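Local atomic coordinates of exopolyphosphatase (Aquifex aeolicus, PDB entry 1T6C), a protein that probably hydrolyses phosphoanhydride bonds, as expected of an exopolyphosphatase/guanosine pentaphosphate phosphohydrolase with an actin-like fold, and binds calcium. Residues Gln180-Phe192 with Phe248-Ser260. Sequence-based numbering, arbitrary orientation. Where two conformers were deposited one is given.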
ATOM      1  N   GLN A 180      24.085   8.264  -7.461  1.00 13.68           N
ATOM      2  CA  GLN A 180      24.212   7.848  -8.867  1.00 14.40           C
ATOM      3  C   GLN A 180      23.007   7.023  -9.301  1.00 13.48           C
ATOM      4  O   GLN A 180      22.319   6.414  -8.475  1.00 12.61           O
ATOM      5  CB  GLN A 180      25.491   7.053  -9.067  0.66 14.47           C
ATOM      6  CG  GLN A 180      26.740   7.831  -8.690  0.66 19.20           C
ATOM      7  CD  GLN A 180      27.403   8.434  -9.883  0.66 23.92           C
ATOM      8  OE1 GLN A 180      26.966   9.468 -10.391  0.66 26.43           O
ATOM      9  NE2 GLN A 180      28.452   7.776 -10.366  0.66 26.38           N
ATOM     10  N   ASP A 181      22.767   7.000 -10.607  1.00 13.29           N
ATOM     11  CA  ASP A 181      21.667   6.238 -11.174  1.00 12.67           C
ATOM     12  C   ASP A 181      22.185   5.296 -12.248  1.00 12.45           C
ATOM     13  O   ASP A 181      22.493   5.753 -13.348  1.00 13.26           O
ATOM     14  CB  ASP A 181      20.649   7.207 -11.748  1.00 12.81           C
ATOM     15  CG  ASP A 181      19.449   6.523 -12.328  1.00 15.02           C
ATOM     16  OD1 ASP A 181      19.323   5.273 -12.259  1.00 13.10           O
ATOM     17  OD2 ASP A 181      18.537   7.188 -12.851  1.00 16.70           O
ATOM     18  N   PRO A 182      22.328   4.000 -11.957  1.00 11.73           N
ATOM     19  CA  PRO A 182      21.982   3.384 -10.677  1.00 11.74           C
ATOM     20  C   PRO A 182      23.080   3.598  -9.636  1.00 11.26           C
ATOM     21  O   PRO A 182      24.177   4.101  -9.972  1.00 11.42           O
ATOM     22  CB  PRO A 182      21.896   1.906 -11.034  1.00 11.70           C
ATOM     23  CG  PRO A 182      22.859   1.750 -12.145  1.00 12.56           C
ATOM     24  CD  PRO A 182      22.912   3.027 -12.906  1.00 11.78           C
ATOM     25  N   PRO A 183      22.808   3.260  -8.376  1.00 11.22           N
ATOM     26  CA  PRO A 183      23.761   3.557  -7.304  1.00 10.91           C
ATOM     27  C   PRO A 183      25.069   2.793  -7.445  1.00 11.64           C
ATOM     28  O   PRO A 183      25.138   1.746  -8.077  1.00 12.47           O
ATOM     29  CB  PRO A 183      23.011   3.174  -6.034  1.00 11.21           C
ATOM     30  CG  PRO A 183      21.935   2.232  -6.484  1.00 11.89           C
ATOM     31  CD  PRO A 183      21.564   2.666  -7.847  1.00 10.47           C
ATOM     32  N   THR A 184      26.113   3.340  -6.846  1.00 12.24           N
ATOM     33  CA  THR A 184      27.371   2.626  -6.751  1.00 12.50           C
ATOM     34  C   THR A 184      27.237   1.536  -5.716  1.00 12.92           C
ATOM     35  O   THR A 184      26.316   1.552  -4.898  1.00 12.66           O
ATOM     36  CB  THR A 184      28.523   3.565  -6.351  1.00 12.54           C
ATOM     37  OG1 THR A 184      28.327   4.045  -5.018  1.00 13.55           O
ATOM     38  CG2 THR A 184      28.593   4.802  -7.207  1.00 15.33           C
ATOM     39  N   GLU A 185      28.176   0.596  -5.710  1.00 13.68           N
ATOM     40  CA  GLU A 185      28.159  -0.455  -4.728  1.00 14.66           C
ATOM     41  C   GLU A 185      28.275   0.087  -3.333  1.00 13.40           C
ATOM     42  O   GLU A 185      27.635  -0.422  -2.413  1.00 12.22           O
ATOM     43  CB  GLU A 185      29.273  -1.490  -4.959  1.00 16.69           C
ATOM     44  CG  GLU A 185      28.853  -2.594  -5.912  1.00 23.70           C
ATOM     45  CD  GLU A 185      27.802  -3.540  -5.296  1.00 30.07           C
ATOM     46  OE1 GLU A 185      26.627  -3.511  -5.717  1.00 35.49           O
ATOM     47  OE2 GLU A 185      28.140  -4.311  -4.361  1.00 37.14           O
ATOM     48  N   GLU A 186      29.032   1.166  -3.147  1.00 12.59           N
ATOM     49  CA  GLU A 186      29.111   1.756  -1.803  1.00 12.53           C
ATOM     50  C   GLU A 186      27.828   2.382  -1.315  1.00 12.14           C
ATOM     51  O   GLU A 186      27.532   2.383  -0.108  1.00 11.27           O
ATOM     52  CB  GLU A 186      30.223   2.805  -1.735  1.00 13.09           C
ATOM     53  CG  GLU A 186      31.613   2.179  -1.714  1.00 15.59           C
ATOM     54  CD  GLU A 186      31.878   1.432  -0.406  1.00 15.58           C
ATOM     55  OE1 GLU A 186      32.213   2.124   0.593  1.00 13.79           O
ATOM     56  OE2 GLU A 186      31.704   0.175  -0.358  1.00 20.60           O
ATOM     57  N   GLU A 187      27.123   3.027  -2.227  1.00 11.05           N
ATOM     58  CA  GLU A 187      25.807   3.572  -1.934  1.00 11.25           C
ATOM     59  C   GLU A 187      24.803   2.507  -1.575  1.00 10.80           C
ATOM     60  O   GLU A 187      24.038   2.644  -0.610  1.00 10.62           O
ATOM     61  CB  GLU A 187      25.300   4.385  -3.118  1.00 11.69           C
ATOM     62  CG  GLU A 187      26.078   5.667  -3.280  1.00 14.12           C
ATOM     63  CD  GLU A 187      25.731   6.457  -4.513  1.00 20.74           C
ATOM     64  OE1 GLU A 187      25.178   5.897  -5.486  1.00 19.50           O
ATOM     65  OE2 GLU A 187      26.017   7.686  -4.504  1.00 20.51           O
ATOM     66  N   VAL A 188      24.844   1.398  -2.279  1.00 10.47           N
ATOM     67  CA  VAL A 188      24.020   0.243  -1.923  1.00 10.20           C
ATOM     68  C   VAL A 188      24.370  -0.276  -0.513  1.00 10.14           C
ATOM     69  O   VAL A 188      23.509  -0.598   0.299  1.00  9.96           O
ATOM     70  CB  VAL A 188      24.165  -0.877  -2.990  1.00 10.49           C
ATOM     71  CG1 VAL A 188      23.581  -2.159  -2.511  1.00 11.66           C
ATOM     72  CG2 VAL A 188      23.498  -0.465  -4.289  1.00 12.40           C
ATOM     73  N   LYS A 189      25.656  -0.306  -0.201  1.00 10.00           N
ATOM     74  CA  LYS A 189      26.115  -0.764   1.107  1.00  9.83           C
ATOM     75  C   LYS A 189      25.571   0.136   2.200  1.00 10.44           C
ATOM     76  O   LYS A 189      25.095  -0.342   3.221  1.00 10.50           O
ATOM     77  CB  LYS A 189      27.642  -0.776   1.122  1.00 10.38           C
ATOM     78  CG  LYS A 189      28.288  -1.112   2.424  1.00 12.59           C
ATOM     79  CD  LYS A 189      29.686  -0.396   2.528  1.00 14.59           C
ATOM     80  CE  LYS A 189      29.556   1.067   2.785  1.00 15.16           C
ATOM     81  NZ  LYS A 189      30.906   1.706   3.022  1.00 16.48           N
ATOM     82  N   ARG A 190      25.685   1.446   2.018  1.00 10.04           N
ATOM     83  CA  ARG A 190      25.173   2.359   3.024  1.00 10.56           C
ATOM     84  C   ARG A 190      23.653   2.213   3.250  1.00 10.54           C
ATOM     85  O   ARG A 190      23.160   2.317   4.378  1.00 10.89           O
ATOM     86  CB  ARG A 190      25.476   3.782   2.653  1.00 11.64           C
ATOM     87  CG  ARG A 190      26.929   4.153   2.823  1.00 12.76           C
ATOM     88  CD  ARG A 190      27.178   5.634   2.594  1.00 14.10           C
ATOM     89  NE  ARG A 190      27.328   6.039   1.192  1.00 17.47           N
ATOM     90  CZ  ARG A 190      28.448   5.904   0.495  1.00 17.34           C
ATOM     91  NH1 ARG A 190      28.517   6.318  -0.767  1.00 20.27           N
ATOM     92  NH2 ARG A 190      29.500   5.349   1.043  1.00 17.87           N
ATOM     93  N   PHE A 191      22.934   2.077   2.139  1.00 10.01           N
ATOM     94  CA  PHE A 191      21.491   1.837   2.148  1.00  9.00           C
ATOM     95  C   PHE A 191      21.185   0.593   2.996  1.00  8.56           C
ATOM     96  O   PHE A 191      20.329   0.637   3.887  1.00  8.62           O
ATOM     97  CB  PHE A 191      21.030   1.700   0.698  1.00  9.10           C
ATOM     98  CG  PHE A 191      19.720   1.019   0.491  1.00 10.00           C
ATOM     99  CD1 PHE A 191      18.527   1.707   0.633  1.00 10.47           C
ATOM    100  CD2 PHE A 191      19.671  -0.305   0.046  1.00  9.29           C
ATOM    101  CE1 PHE A 191      17.336   1.069   0.399  1.00  9.69           C
ATOM    102  CE2 PHE A 191      18.475  -0.919  -0.218  1.00  8.04           C
ATOM    103  CZ  PHE A 191      17.315  -0.240  -0.035  1.00 10.18           C
ATOM    104  N   PHE A 192      21.896  -0.499   2.761  1.00  9.68           N
ATOM    105  CA  PHE A 192      21.650  -1.691   3.574  1.00  9.95           C
ATOM    106  C   PHE A 192      22.082  -1.558   5.041  1.00  9.99           C
ATOM    107  O   PHE A 192      21.438  -2.134   5.924  1.00 11.52           O
ATOM    108  CB  PHE A 192      22.273  -2.937   2.918  1.00  9.38           C
ATOM    109  CG  PHE A 192      21.467  -3.489   1.750  1.00  9.67           C
ATOM    110  CD1 PHE A 192      20.142  -3.848   1.923  1.00 10.91           C
ATOM    111  CD2 PHE A 192      22.021  -3.668   0.492  1.00 11.32           C
ATOM    112  CE1 PHE A 192      19.376  -4.369   0.855  1.00 13.36           C
ATOM    113  CE2 PHE A 192      21.255  -4.173  -0.575  1.00 11.73           C
ATOM    114  CZ  PHE A 192      19.941  -4.518  -0.378  1.00 12.32           C
ATOM    115  N   PHE A 248      17.154  -7.746  -7.114  1.00 11.35           N
ATOM    116  CA  PHE A 248      17.916  -6.610  -6.623  1.00 10.52           C
ATOM    117  C   PHE A 248      19.211  -6.443  -7.432  1.00 11.79           C
ATOM    118  O   PHE A 248      19.533  -5.374  -7.913  1.00 11.20           O
ATOM    119  CB  PHE A 248      18.228  -6.724  -5.124  1.00 11.40           C
ATOM    120  CG  PHE A 248      18.796  -5.458  -4.568  1.00 11.29           C
ATOM    121  CD1 PHE A 248      17.965  -4.479  -4.041  1.00 11.14           C
ATOM    122  CD2 PHE A 248      20.154  -5.206  -4.619  1.00 13.10           C
ATOM    123  CE1 PHE A 248      18.476  -3.258  -3.592  1.00 11.38           C
ATOM    124  CE2 PHE A 248      20.651  -4.031  -4.153  1.00 12.12           C
ATOM    125  CZ  PHE A 248      19.809  -3.050  -3.642  1.00 11.67           C
ATOM    126  N   ASP A 249      19.928  -7.536  -7.622  1.00 12.57           N
ATOM    127  CA  ASP A 249      21.177  -7.495  -8.356  1.00 13.80           C
ATOM    128  C   ASP A 249      20.990  -7.106  -9.831  1.00 13.44           C
ATOM    129  O   ASP A 249      21.848  -6.435 -10.410  1.00 14.52           O
ATOM    130  CB  ASP A 249      21.887  -8.833  -8.240  1.00 14.64           C
ATOM    131  CG  ASP A 249      22.438  -9.083  -6.854  1.00 18.75           C
ATOM    132  OD1 ASP A 249      22.543  -8.152  -6.000  1.00 20.31           O
ATOM    133  OD2 ASP A 249      22.729 -10.252  -6.529  1.00 22.63           O
ATOM    134  N   THR A 250      19.848  -7.458 -10.411  1.00 13.04           N
ATOM    135  CA  THR A 250      19.512  -7.108 -11.777  1.00 13.28           C
ATOM    136  C   THR A 250      19.262  -5.622 -11.876  1.00 12.26           C
ATOM    137  O   THR A 250      19.866  -4.923 -12.689  1.00 12.37           O
ATOM    138  CB  THR A 250      18.257  -7.900 -12.194  1.00 14.09           C
ATOM    139  OG1 THR A 250      18.621  -9.283 -12.321  1.00 17.05           O
ATOM    140  CG2 THR A 250      17.731  -7.518 -13.539  1.00 13.71           C
ATOM    141  N   PHE A 251      18.394  -5.115 -11.017  1.00 12.08           N
ATOM    142  CA  PHE A 251      18.030  -3.696 -11.120  1.00 11.29           C
ATOM    143  C   PHE A 251      19.168  -2.773 -10.720  1.00 12.20           C
ATOM    144  O   PHE A 251      19.281  -1.670 -11.231  1.00 12.56           O
ATOM    145  CB  PHE A 251      16.762  -3.401 -10.322  1.00 11.94           C
ATOM    146  CG  PHE A 251      15.533  -3.793 -11.030  1.00 12.20           C
ATOM    147  CD1 PHE A 251      14.812  -4.879 -10.641  1.00 12.75           C
ATOM    148  CD2 PHE A 251      15.122  -3.083 -12.146  1.00 14.87           C
ATOM    149  CE1 PHE A 251      13.641  -5.231 -11.331  1.00 14.23           C
ATOM    150  CE2 PHE A 251      14.003  -3.467 -12.855  1.00 14.35           C
ATOM    151  CZ  PHE A 251      13.260  -4.536 -12.436  1.00 13.14           C
ATOM    152  N   LYS A 252      20.081  -3.211  -9.863  1.00 12.74           N
ATOM    153  CA  LYS A 252      21.187  -2.355  -9.472  1.00 12.73           C
ATOM    154  C   LYS A 252      22.163  -2.104 -10.627  1.00 13.47           C
ATOM    155  O   LYS A 252      22.970  -1.210 -10.522  1.00 14.05           O
ATOM    156  CB  LYS A 252      21.862  -2.886  -8.195  1.00 15.04           C
ATOM    157  CG  LYS A 252      22.852  -3.991  -8.394  1.00 16.43           C
ATOM    158  CD  LYS A 252      23.416  -4.418  -7.014  1.00 20.60           C
ATOM    159  CE  LYS A 252      24.491  -5.471  -7.155  1.00 24.65           C
ATOM    160  NZ  LYS A 252      25.029  -5.889  -5.817  1.00 26.22           N
ATOM    161  N   GLU A 253      22.057  -2.861 -11.712  1.00 13.48           N
ATOM    162  CA  GLU A 253      22.905  -2.698 -12.893  1.00 15.03           C
ATOM    163  C   GLU A 253      22.207  -1.968 -14.029  1.00 13.85           C
ATOM    164  O   GLU A 253      22.790  -1.804 -15.117  1.00 14.45           O
ATOM    165  CB  GLU A 253      23.325  -4.072 -13.416  1.00 16.34           C
ATOM    166  CG  GLU A 253      24.105  -4.903 -12.432  1.00 24.31           C
ATOM    167  CD  GLU A 253      25.426  -4.276 -11.979  1.00 31.32           C
ATOM    168  OE1 GLU A 253      25.833  -4.559 -10.802  1.00 36.14           O
ATOM    169  OE2 GLU A 253      26.061  -3.501 -12.770  1.00 34.30           O
ATOM    170  N   ILE A 254      20.968  -1.521 -13.806  1.00 11.87           N
ATOM    171  CA  ILE A 254      20.177  -0.901 -14.869  1.00 12.37           C
ATOM    172  C   ILE A 254      19.850   0.541 -14.519  1.00 11.58           C
ATOM    173  O   ILE A 254      19.198   0.800 -13.499  1.00 11.38           O
ATOM    174  CB  ILE A 254      18.854  -1.663 -15.158  1.00 11.81           C
ATOM    175  CG1 ILE A 254      19.129  -3.164 -15.429  1.00 14.20           C
ATOM    176  CG2 ILE A 254      18.108  -0.975 -16.344  1.00 12.82           C
ATOM    177  CD1 ILE A 254      17.872  -4.028 -15.514  1.00 15.05           C
ATOM    178  N   PRO A 255      20.242   1.499 -15.368  1.00 11.80           N
ATOM    179  CA  PRO A 255      19.838   2.882 -15.155  1.00 12.23           C
ATOM    180  C   PRO A 255      18.311   2.995 -15.134  1.00 12.40           C
ATOM    181  O   PRO A 255      17.624   2.305 -15.864  1.00 12.49           O
ATOM    182  CB  PRO A 255      20.425   3.607 -16.365  1.00 13.49           C
ATOM    183  CG  PRO A 255      21.468   2.721 -16.923  1.00 14.12           C
ATOM    184  CD  PRO A 255      21.033   1.345 -16.602  1.00 12.43           C
ATOM    185  N   SER A 256      17.794   3.894 -14.311  1.00 12.55           N
ATOM    186  CA  SER A 256      16.356   3.968 -14.083  1.00 12.93           C
ATOM    187  C   SER A 256      15.548   4.110 -15.368  1.00 13.19           C
ATOM    188  O   SER A 256      14.507   3.476 -15.512  1.00 13.33           O
ATOM    189  CB  SER A 256      15.982   5.093 -13.110  1.00 13.44           C
ATOM    190  OG  SER A 256      16.310   6.377 -13.612  1.00 14.59           O
ATOM    191  N   GLU A 257      16.029   4.931 -16.298  1.00 13.06           N
ATOM    192  CA  GLU A 257      15.311   5.184 -17.543  1.00 14.57           C
ATOM    193  C   GLU A 257      15.199   3.965 -18.449  1.00 15.13           C
ATOM    194  O   GLU A 257      14.312   3.918 -19.305  1.00 16.68           O
ATOM    195  CB  GLU A 257      15.951   6.338 -18.327  1.00 15.53           C
ATOM    196  CG  GLU A 257      16.260   7.584 -17.518  1.00 18.51           C
ATOM    197  CD  GLU A 257      17.718   7.687 -17.091  1.00 20.49           C
ATOM    198  OE1 GLU A 257      18.313   6.647 -16.712  1.00 15.87           O
ATOM    199  OE2 GLU A 257      18.264   8.814 -17.137  1.00 23.26           O
ATOM    200  N   GLU A 258      16.041   2.952 -18.221  1.00 13.42           N
ATOM    201  CA  GLU A 258      16.045   1.719 -18.990  1.00 14.12           C
ATOM    202  C   GLU A 258      15.194   0.635 -18.352  1.00 12.75           C
ATOM    203  O   GLU A 258      14.831  -0.322 -18.996  1.00 12.81           O
ATOM    204  CB  GLU A 258      17.508   1.267 -19.127  1.00 13.93           C
ATOM    205  CG  GLU A 258      17.754  -0.046 -19.815  1.00 17.08           C
ATOM    206  CD  GLU A 258      17.406  -0.083 -21.288  1.00 21.76           C
ATOM    207  OE1 GLU A 258      17.190   1.000 -21.911  1.00 23.48           O
ATOM    208  OE2 GLU A 258      17.338  -1.229 -21.807  1.00 23.59           O
ATOM    209  N   ARG A 259      14.857   0.787 -17.070  1.00 11.80           N
ATOM    210  CA  ARG A 259      14.228  -0.298 -16.338  1.00 12.08           C
ATOM    211  C   ARG A 259      12.872  -0.691 -16.940  1.00 12.79           C
ATOM    212  O   ARG A 259      12.610  -1.877 -17.067  1.00 14.92           O
ATOM    213  CB  ARG A 259      14.102   0.035 -14.853  1.00 11.50           C
ATOM    214  CG  ARG A 259      15.424   0.050 -14.161  1.00 11.44           C
ATOM    215  CD  ARG A 259      15.340   0.464 -12.710  1.00 12.63           C
ATOM    216  NE  ARG A 259      16.671   0.510 -12.117  1.00 10.87           N
ATOM    217  CZ  ARG A 259      16.965   1.118 -10.979  1.00 11.75           C
ATOM    218  NH1 ARG A 259      16.005   1.694 -10.266  1.00 10.93           N
ATOM    219  NH2 ARG A 259      18.220   1.105 -10.517  1.00 12.37           N
ATOM    220  N   SER A 260      12.016   0.284 -17.248  1.00 14.21           N
ATOM    221  CA  SER A 260      10.677  -0.038 -17.773  1.00 15.19           C
ATOM    222  C   SER A 260      10.765  -0.478 -19.221  1.00 15.48           C
ATOM    223  O   SER A 260       9.835  -1.080 -19.753  1.00 15.69           O
ATOM    224  CB  SER A 260       9.734   1.164 -17.689  0.50 15.78           C
ATOM    225  OG  SER A 260       9.598   1.660 -16.370  0.50 18.84           O
TER
HETATM  226  O   HOH W   1      24.108  -0.709  -7.927  1.00 28.22           O
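Phe248 takes Phe192 CZ over one face, offset toward the rim, and Phe192 CE2 comes within 3.6 Å of Phe248 CZ; the ring planes are inclined at 52°. Val188 CG1 reaches the rim of the Phe248 ring near its plane, while Phe191 CE2 lies against Phe248 CE1. At the other end, Asp181 shows how one carboxylate can grip both the backbone and the side chain of a single residue, Ser256. With its CG anti to the backbone N (chi1 -178°), it offers OD1 to Ser256 N at 2.9 Å, on its syn side but tilted 26° from the carboxylate plane, and OD2 to Ser256 OG at a very short 2.5 Å. Pro182, after a cis peptide bond, packs between these two ends, its CB 3.3 Å from Lys252 O. One water donates to both Pro183 O and Lys252 O, bridging the two backbones. The extended chain of Lys252 forms a salt bridge from NZ to Glu185 OE1 (2.9 Å) and a weak one to Asp249 OD1. Arg259 NH2 lies against Pro182 CB; its NE bonds to Ile254 O and its NH1 to Ala271 O. The contact thus joins the loop before helix 185-199 and its first turns to the end of helix 241-251 and the turn leading to helix 256-262, with Leu275 of helix 274-288 touching both Pro183 and Phe248.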